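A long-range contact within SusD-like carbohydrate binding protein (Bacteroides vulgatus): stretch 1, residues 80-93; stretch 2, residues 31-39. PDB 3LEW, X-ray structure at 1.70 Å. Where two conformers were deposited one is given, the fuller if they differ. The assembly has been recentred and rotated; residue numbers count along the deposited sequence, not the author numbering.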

ATOM      1  N   GLY A  80      -5.451  10.898 -14.232  1.00 17.04           N
ATOM      2  CA  GLY A  80      -6.630  11.338 -13.479  1.00 16.66           C
ATOM      3  C   GLY A  80      -6.317  11.866 -12.079  1.00 16.34           C
ATOM      4  O   GLY A  80      -5.148  12.118 -11.720  1.00 15.07           O
ATOM      5  N   GLY A  81      -7.364  12.007 -11.269  1.00 16.42           N
ATOM      6  CA  GLY A  81      -7.228  12.664  -9.965  1.00 16.01           C
ATOM      7  C   GLY A  81      -6.328  11.925  -8.962  1.00 14.33           C
ATOM      8  O   GLY A  81      -5.709  12.574  -8.104  1.00 16.41           O
ATOM      9  N   THR A  82      -6.290  10.587  -9.033  1.00 14.38           N
ATOM     10  CA  THR A  82      -5.455   9.760  -8.157  1.00 14.68           C
ATOM     11  C   THR A  82      -3.975  10.045  -8.460  1.00 14.81           C
ATOM     12  O   THR A  82      -3.174  10.322  -7.545  1.00 14.62           O
ATOM     13  CB  THR A  82      -5.746   8.275  -8.251  1.00 15.08           C
ATOM     14  OG1 THR A  82      -7.166   8.059  -8.267  1.00 13.92           O
ATOM     15  CG2 THR A  82      -5.134   7.541  -7.062  1.00 15.23           C
ATOM     16  N   ASN A  83      -3.663  10.079  -9.755  1.00 13.95           N
ATOM     17  CA  ASN A  83      -2.315  10.410 -10.191  1.00 13.62           C
ATOM     18  C   ASN A  83      -1.901  11.793  -9.762  1.00 12.97           C
ATOM     19  O   ASN A  83      -0.782  11.991  -9.285  1.00 14.40           O
ATOM     20  CB  ASN A  83      -2.206  10.198 -11.688  1.00 13.64           C
ATOM     21  CG  ASN A  83      -0.781  10.168 -12.174  1.00 13.70           C
ATOM     22  OD1 ASN A  83      -0.031   9.189 -11.953  1.00 13.77           O
ATOM     23  ND2 ASN A  83      -0.370  11.258 -12.798  1.00 15.97           N
ATOM     24  N   THR A  84      -2.774  12.770  -9.925  1.00 12.56           N
ATOM     25  CA  THR A  84      -2.517  14.112  -9.466  1.00 13.67           C
ATOM     26  C   THR A  84      -2.294  14.202  -7.966  1.00 13.50           C
ATOM     27  O   THR A  84      -1.323  14.819  -7.514  1.00 13.32           O
ATOM     28  CB  THR A  84      -3.675  15.066  -9.929  1.00 14.00           C
ATOM     29  OG1 THR A  84      -3.645  15.131 -11.361  1.00 16.32           O
ATOM     30  CG2 THR A  84      -3.569  16.481  -9.356  1.00 17.04           C
ATOM     31  N   LEU A  85      -3.173  13.581  -7.179  1.00 12.65           N
ATOM     32  CA  LEU A  85      -3.034  13.660  -5.749  1.00 13.64           C
ATOM     33  C   LEU A  85      -1.732  13.030  -5.261  1.00 12.99           C
ATOM     34  O   LEU A  85      -1.103  13.541  -4.321  1.00 14.40           O
ATOM     35  CB  LEU A  85      -4.196  12.926  -5.076  1.00 13.49           C
ATOM     36  CG  LEU A  85      -4.211  13.024  -3.552  1.00 13.80           C
ATOM     37  CD1 LEU A  85      -4.294  14.509  -3.040  1.00 14.43           C
ATOM     38  CD2 LEU A  85      -5.368  12.180  -2.973  1.00 17.38           C
ATOM     39  N   SER A  86      -1.297  11.968  -5.929  1.00 13.14           N
ATOM     40  CA  SER A  86      -0.057  11.298  -5.557  1.00 13.64           C
ATOM     41  C   SER A  86       1.114  12.275  -5.559  1.00 14.86           C
ATOM     42  O   SER A  86       1.895  12.399  -4.584  1.00 14.80           O
ATOM     43  CB  SER A  86       0.201  10.122  -6.496  1.00 14.77           C
ATOM     44  OG  SER A  86       1.428   9.481  -6.206  1.00 13.77           O
ATOM     45  N   TRP A  87       1.221  12.980  -6.675  1.00 14.58           N
ATOM     46  CA  TRP A  87       2.318  13.943  -6.863  1.00 14.85           C
ATOM     47  C   TRP A  87       2.267  15.071  -5.823  1.00 15.57           C
ATOM     48  O   TRP A  87       3.285  15.458  -5.226  1.00 17.34           O
ATOM     49  CB  TRP A  87       2.237  14.541  -8.265  1.00 15.05           C
ATOM     50  CG  TRP A  87       3.534  15.207  -8.717  1.00 15.30           C
ATOM     51  CD1 TRP A  87       3.757  16.525  -8.813  1.00 18.54           C
ATOM     52  CD2 TRP A  87       4.741  14.560  -9.135  1.00 12.29           C
ATOM     53  NE1 TRP A  87       5.047  16.782  -9.268  1.00 16.96           N
ATOM     54  CE2 TRP A  87       5.677  15.582  -9.465  1.00 16.11           C
ATOM     55  CE3 TRP A  87       5.139  13.229  -9.241  1.00 13.46           C
ATOM     56  CZ2 TRP A  87       6.967  15.293  -9.933  1.00 14.71           C
ATOM     57  CZ3 TRP A  87       6.423  12.936  -9.716  1.00 14.81           C
ATOM     58  CH2 TRP A  87       7.339  13.981 -10.015  1.00 12.15           C
ATOM     59  N   LEU A  88       1.075  15.635  -5.634  1.00 15.82           N
ATOM     60  CA  LEU A  88       0.899  16.748  -4.714  0.50 15.66           C
ATOM     61  C   LEU A  88       1.197  16.349  -3.272  1.00 15.65           C
ATOM     62  O   LEU A  88       1.890  17.071  -2.560  1.00 14.45           O
ATOM     63  CB  LEU A  88      -0.519  17.313  -4.859  0.50 16.32           C
ATOM     64  CG  LEU A  88      -1.126  18.253  -3.809  0.50 17.77           C
ATOM     65  CD1 LEU A  88      -2.509  18.658  -4.268  0.50 18.12           C
ATOM     66  CD2 LEU A  88      -1.261  17.591  -2.477  0.50 22.13           C
ATOM     67  N   LEU A  89       0.659  15.216  -2.838  1.00 15.73           N
ATOM     68  CA  LEU A  89       0.858  14.782  -1.462  1.00 15.96           C
ATOM     69  C   LEU A  89       2.334  14.476  -1.232  1.00 16.32           C
ATOM     70  O   LEU A  89       2.891  14.926  -0.213  1.00 16.36           O
ATOM     71  CB  LEU A  89       0.023  13.569  -1.074  1.00 14.89           C
ATOM     72  CG  LEU A  89      -1.498  13.731  -1.052  1.00 16.86           C
ATOM     73  CD1 LEU A  89      -2.156  12.387  -0.678  1.00 17.43           C
ATOM     74  CD2 LEU A  89      -1.961  14.936  -0.147  1.00 16.09           C
ATOM     75  N   ALA A  90       2.964  13.732  -2.149  1.00 15.23           N
ATOM     76  CA  ALA A  90       4.363  13.366  -1.982  1.00 14.96           C
ATOM     77  C   ALA A  90       5.231  14.624  -1.797  1.00 13.60           C
ATOM     78  O   ALA A  90       6.004  14.736  -0.846  1.00 14.29           O
ATOM     79  CB  ALA A  90       4.879  12.516  -3.181  1.00 13.70           C
ATOM     80  N   TYR A  91       5.092  15.606  -2.685  1.00 14.15           N
ATOM     81  CA  TYR A  91       5.991  16.742  -2.671  1.00 13.49           C
ATOM     82  C   TYR A  91       5.648  17.791  -1.630  1.00 14.54           C
ATOM     83  O   TYR A  91       6.559  18.387  -1.046  1.00 15.72           O
ATOM     84  CB  TYR A  91       6.201  17.348  -4.087  1.00 14.19           C
ATOM     85  CG  TYR A  91       7.128  16.467  -4.901  1.00 11.21           C
ATOM     86  CD1 TYR A  91       8.499  16.473  -4.680  1.00 15.08           C
ATOM     87  CD2 TYR A  91       6.628  15.563  -5.842  1.00 13.72           C
ATOM     88  CE1 TYR A  91       9.347  15.651  -5.367  1.00 12.74           C
ATOM     89  CE2 TYR A  91       7.491  14.747  -6.566  1.00 14.17           C
ATOM     90  CZ  TYR A  91       8.836  14.763  -6.321  1.00 13.14           C
ATOM     91  OH  TYR A  91       9.703  13.935  -7.034  1.00 15.08           O
ATOM     92  N   ARG A  92       4.363  18.004  -1.335  1.00 13.94           N
ATOM     93  CA  ARG A  92       4.038  18.941  -0.271  1.00 15.37           C
ATOM     94  C   ARG A  92       4.506  18.430   1.088  1.00 14.64           C
ATOM     95  O   ARG A  92       5.006  19.234   1.903  1.00 14.14           O
ATOM     96  CB  ARG A  92       2.562  19.327  -0.281  1.00 15.74           C
ATOM     97  CG  ARG A  92       2.248  20.124  -1.516  1.00 20.19           C
ATOM     98  CD  ARG A  92       0.855  20.648  -1.518  1.00 26.33           C
ATOM     99  NE  ARG A  92       0.606  21.412  -2.742  1.00 30.62           N
ATOM    100  N   VAL A  93       4.426  17.121   1.316  1.00 14.90           N
ATOM    101  CA  VAL A  93       4.779  16.548   2.626  1.00 15.01           C
ATOM    102  C   VAL A  93       6.299  16.386   2.721  1.00 15.52           C
ATOM    103  O   VAL A  93       6.898  16.704   3.764  1.00 13.78           O
ATOM    104  CB  VAL A  93       3.979  15.312   2.963  1.00 14.15           C
ATOM    105  CG1 VAL A  93       4.360  14.756   4.383  1.00 15.33           C
ATOM    106  CG2 VAL A  93       2.482  15.652   2.936  1.00 15.58           C
TER
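Stretch 2, residues 31-39: NYLMETFNS

Stretch 2 runs antiparallel to the helix of stretch 1. Residues 31-35 are the last part of a helix that begins earlier in the chain; the rest is extended or turning backbone. The axes of helix 31-35 and helix 81-93 approach to 9.6 Å, and their N-to-C directions make an angle of 166°. Because of this direction, the start of stretch 2 lies by Val93 and its later residues by Gly81. The contact buries 507 Å², both sides summed.

Asn31 makes no contact with stretch 1. Its O accepts a backbone hydrogen bond from Glu35 N at 2.8 Å.

Tyr32 has the largest covered area of stretch 2. Its CA-to-CB bond points sideways, but chi1 is t (-170°) and the end of the side chain comes nearer to stretch 1. The side chain sits as a knob among Leu88, Leu89, Arg92 and Val93. Leu88 CD2 and Val93 CG2 lie at the ring edge, 3.4 Å from Tyr32 CE2 and 3.9 Å from Tyr32 CD2, respectively. Leu89 CD2 is 3.6 Å from Tyr32 CE2. At the tip, Tyr32 OH is 3.0 Å from Leu88 CD2, a tight approach, and 3.5 Å from Arg92 CD. The end of the Arg92 side chain is not modelled.

Leu33 is buried, with rotamers t and p. Its CD1 is 4.0 Å from Leu89 CB, and its CB is 4.1 Å from Val93 CG2. The backbones are close here: Leu33 CA is 5.7 Å from Leu89 CA.

Met34, a selenomethionine, and Glu35 point away from stretch 1 and do not touch it. The carboxylate of Glu35 is hydrogen-bonded elsewhere in the structure.

Thr36 is the first residue to leave helical phi/psi, at -81/122. Its OG1 donates a hydrogen bond to Tyr32 O at 2.6 Å, while the backbone bond from Thr36 N to the same oxygen is weak, at 3.4 Å. Thr36 CB points toward stretch 1 and packs 3.9 Å from Leu89 CD2. Thr36 O lies 3.8 Å from Leu85 CD2.

Phe37 is extended and points away. Asn38 turns back toward the helix, with its CA 6.3 Å from Leu85 CA and its CB 4.1 Å from Leu85 CB. Asn38 ND2 donates a hydrogen bond to Gly81 O at 2.9 Å, with an angle of 147°. It is the only hydrogen bond across the stretches. Gly81 O also accepts from Leu85 N at 2.9 Å, within the helix.

Ser39 makes no contact with stretch 1. Its OG donates to Asn38 O at 2.6 Å.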

ATOM      1  N   ASN A  31      -1.019  14.662   8.757  1.00 15.71           N
ATOM      2  CA  ASN A  31      -2.457  14.896   8.567  0.50 16.28           C
ATOM      3  C   ASN A  31      -2.768  15.165   7.086  1.00 16.00           C
ATOM      4  O   ASN A  31      -3.697  14.618   6.503  1.00 15.79           O
ATOM      5  CB  ASN A  31      -2.924  16.088   9.410  0.50 16.57           C
ATOM      6  CG  ASN A  31      -4.428  16.104   9.617  0.50 19.98           C
ATOM      7  OD1 ASN A  31      -4.961  15.314  10.403  0.50 24.88           O
ATOM      8  ND2 ASN A  31      -5.115  17.006   8.933  0.50 22.54           N
ATOM      9  N   TYR A  32      -1.982  16.054   6.479  1.00 15.21           N
ATOM     10  CA  TYR A  32      -2.214  16.374   5.073  1.00 14.07           C
ATOM     11  C   TYR A  32      -2.083  15.140   4.188  1.00 13.11           C
ATOM     12  O   TYR A  32      -2.906  14.955   3.273  1.00 13.99           O
ATOM     13  CB  TYR A  32      -1.213  17.466   4.607  1.00 13.88           C
ATOM     14  CG  TYR A  32      -1.507  18.029   3.256  1.00 13.03           C
ATOM     15  CD1 TYR A  32      -2.521  18.959   3.079  1.00 16.31           C
ATOM     16  CD2 TYR A  32      -0.753  17.686   2.156  1.00 16.09           C
ATOM     17  CE1 TYR A  32      -2.808  19.479   1.812  1.00 18.79           C
ATOM     18  CE2 TYR A  32      -1.044  18.206   0.903  1.00 17.24           C
ATOM     19  CZ  TYR A  32      -2.072  19.098   0.748  1.00 18.98           C
ATOM     20  OH  TYR A  32      -2.326  19.621  -0.518  1.00 21.90           O
ATOM     21  N   LEU A  33      -1.060  14.302   4.447  1.00 12.56           N
ATOM     22  CA  LEU A  33      -0.824  13.095   3.673  1.00 12.11           C
ATOM     23  C   LEU A  33      -2.022  12.164   3.738  1.00 13.49           C
ATOM     24  O   LEU A  33      -2.410  11.605   2.732  1.00 14.27           O
ATOM     25  CB  LEU A  33       0.397  12.372   4.210  1.00 12.74           C
ATOM     26  CG  LEU A  33       0.788  11.090   3.576  1.00 13.74           C
ATOM     27  CD1 LEU A  33       1.084  11.298   2.082  1.00 15.59           C
ATOM     28  CD2 LEU A  33       2.033  10.446   4.297  1.00 15.64           C
HETATM   29  N   MSE A  34      -2.553  12.022   4.948  1.00 12.91           N
HETATM   30  CA  MSE A  34      -3.621  11.025   5.215  1.00 13.68           C
HETATM   31  C   MSE A  34      -5.029  11.464   4.956  1.00 14.14           C
HETATM   32  O   MSE A  34      -5.911  10.617   4.560  1.00 14.46           O
HETATM   33  CB  MSE A  34      -3.474  10.486   6.633  1.00 15.90           C
HETATM   34  CG  MSE A  34      -2.181   9.750   6.905  1.00 16.20           C
HETATM   35 SE   MSE A  34      -1.997   8.112   5.797  0.75 18.07          SE
HETATM   36  CE  MSE A  34      -3.626   7.229   5.978  1.00 23.61           C
ATOM     37  N   GLU A  35      -5.286  12.751   5.109  1.00 13.52           N
ATOM     38  CA  GLU A  35      -6.649  13.278   5.152  1.00 14.63           C
ATOM     39  C   GLU A  35      -7.116  14.052   3.927  1.00 15.07           C
ATOM     40  O   GLU A  35      -8.317  14.359   3.827  1.00 14.36           O
ATOM     41  CB  GLU A  35      -6.814  14.189   6.369  1.00 15.31           C
ATOM     42  CG  GLU A  35      -6.803  13.495   7.699  1.00 14.45           C
ATOM     43  CD  GLU A  35      -8.110  12.718   7.972  1.00 15.74           C
ATOM     44  OE1 GLU A  35      -9.180  13.353   8.128  1.00 19.24           O
ATOM     45  OE2 GLU A  35      -8.071  11.486   8.005  1.00 18.72           O
ATOM     46  N   THR A  36      -6.208  14.411   3.013  1.00 14.30           N
ATOM     47  CA  THR A  36      -6.585  15.357   1.970  1.00 14.19           C
ATOM     48  C   THR A  36      -7.341  14.666   0.822  1.00 14.75           C
ATOM     49  O   THR A  36      -6.813  13.789   0.172  1.00 13.92           O
ATOM     50  CB  THR A  36      -5.314  16.058   1.422  1.00 14.04           C
ATOM     51  OG1 THR A  36      -4.675  16.705   2.534  1.00 13.97           O
ATOM     52  CG2 THR A  36      -5.664  17.074   0.331  1.00 15.02           C
ATOM     53  N   PHE A  37      -8.560  15.137   0.557  1.00 14.70           N
ATOM     54  CA  PHE A  37      -9.306  14.664  -0.599  1.00 15.64           C
ATOM     55  C   PHE A  37      -8.814  15.287  -1.901  1.00 16.94           C
ATOM     56  O   PHE A  37      -8.497  16.487  -1.939  1.00 17.02           O
ATOM     57  CB  PHE A  37     -10.779  15.044  -0.472  1.00 15.84           C
ATOM     58  CG  PHE A  37     -11.590  14.194   0.498  1.00 15.59           C
ATOM     59  CD1 PHE A  37     -11.938  12.877   0.193  1.00 14.65           C
ATOM     60  CD2 PHE A  37     -12.060  14.732   1.697  1.00 15.03           C
ATOM     61  CE1 PHE A  37     -12.739  12.126   1.078  1.00 13.69           C
ATOM     62  CE2 PHE A  37     -12.867  13.959   2.538  1.00 14.32           C
ATOM     63  CZ  PHE A  37     -13.184  12.656   2.209  1.00 15.89           C
ATOM     64  N   ASN A  38      -8.855  14.508  -2.991  1.00 17.56           N
ATOM     65  CA  ASN A  38      -8.991  15.119  -4.340  1.00 18.22           C
ATOM     66  C   ASN A  38     -10.305  14.612  -4.983  1.00 18.55           C
ATOM     67  O   ASN A  38     -10.328  13.637  -5.757  1.00 17.83           O
ATOM     68  CB  ASN A  38      -7.748  14.877  -5.215  1.00 18.10           C
ATOM     69  CG  ASN A  38      -7.842  15.584  -6.543  1.00 20.03           C
ATOM     70  OD1 ASN A  38      -8.620  16.554  -6.687  1.00 21.32           O
ATOM     71  ND2 ASN A  38      -7.087  15.117  -7.534  1.00 18.79           N
ATOM     72  N   SER A  39     -11.403  15.266  -4.601  1.00 16.80           N
ATOM     73  CA  SER A  39     -12.761  14.713  -4.748  1.00 16.45           C
ATOM     74  C   SER A  39     -12.928  13.564  -3.791  1.00 15.38           C
ATOM     75  O   SER A  39     -11.964  12.978  -3.305  1.00 13.99           O
ATOM     76  CB  SER A  39     -13.108  14.284  -6.187  1.00 16.93           C
ATOM     77  OG  SER A  39     -12.730  12.945  -6.530  1.00 17.34           O
TER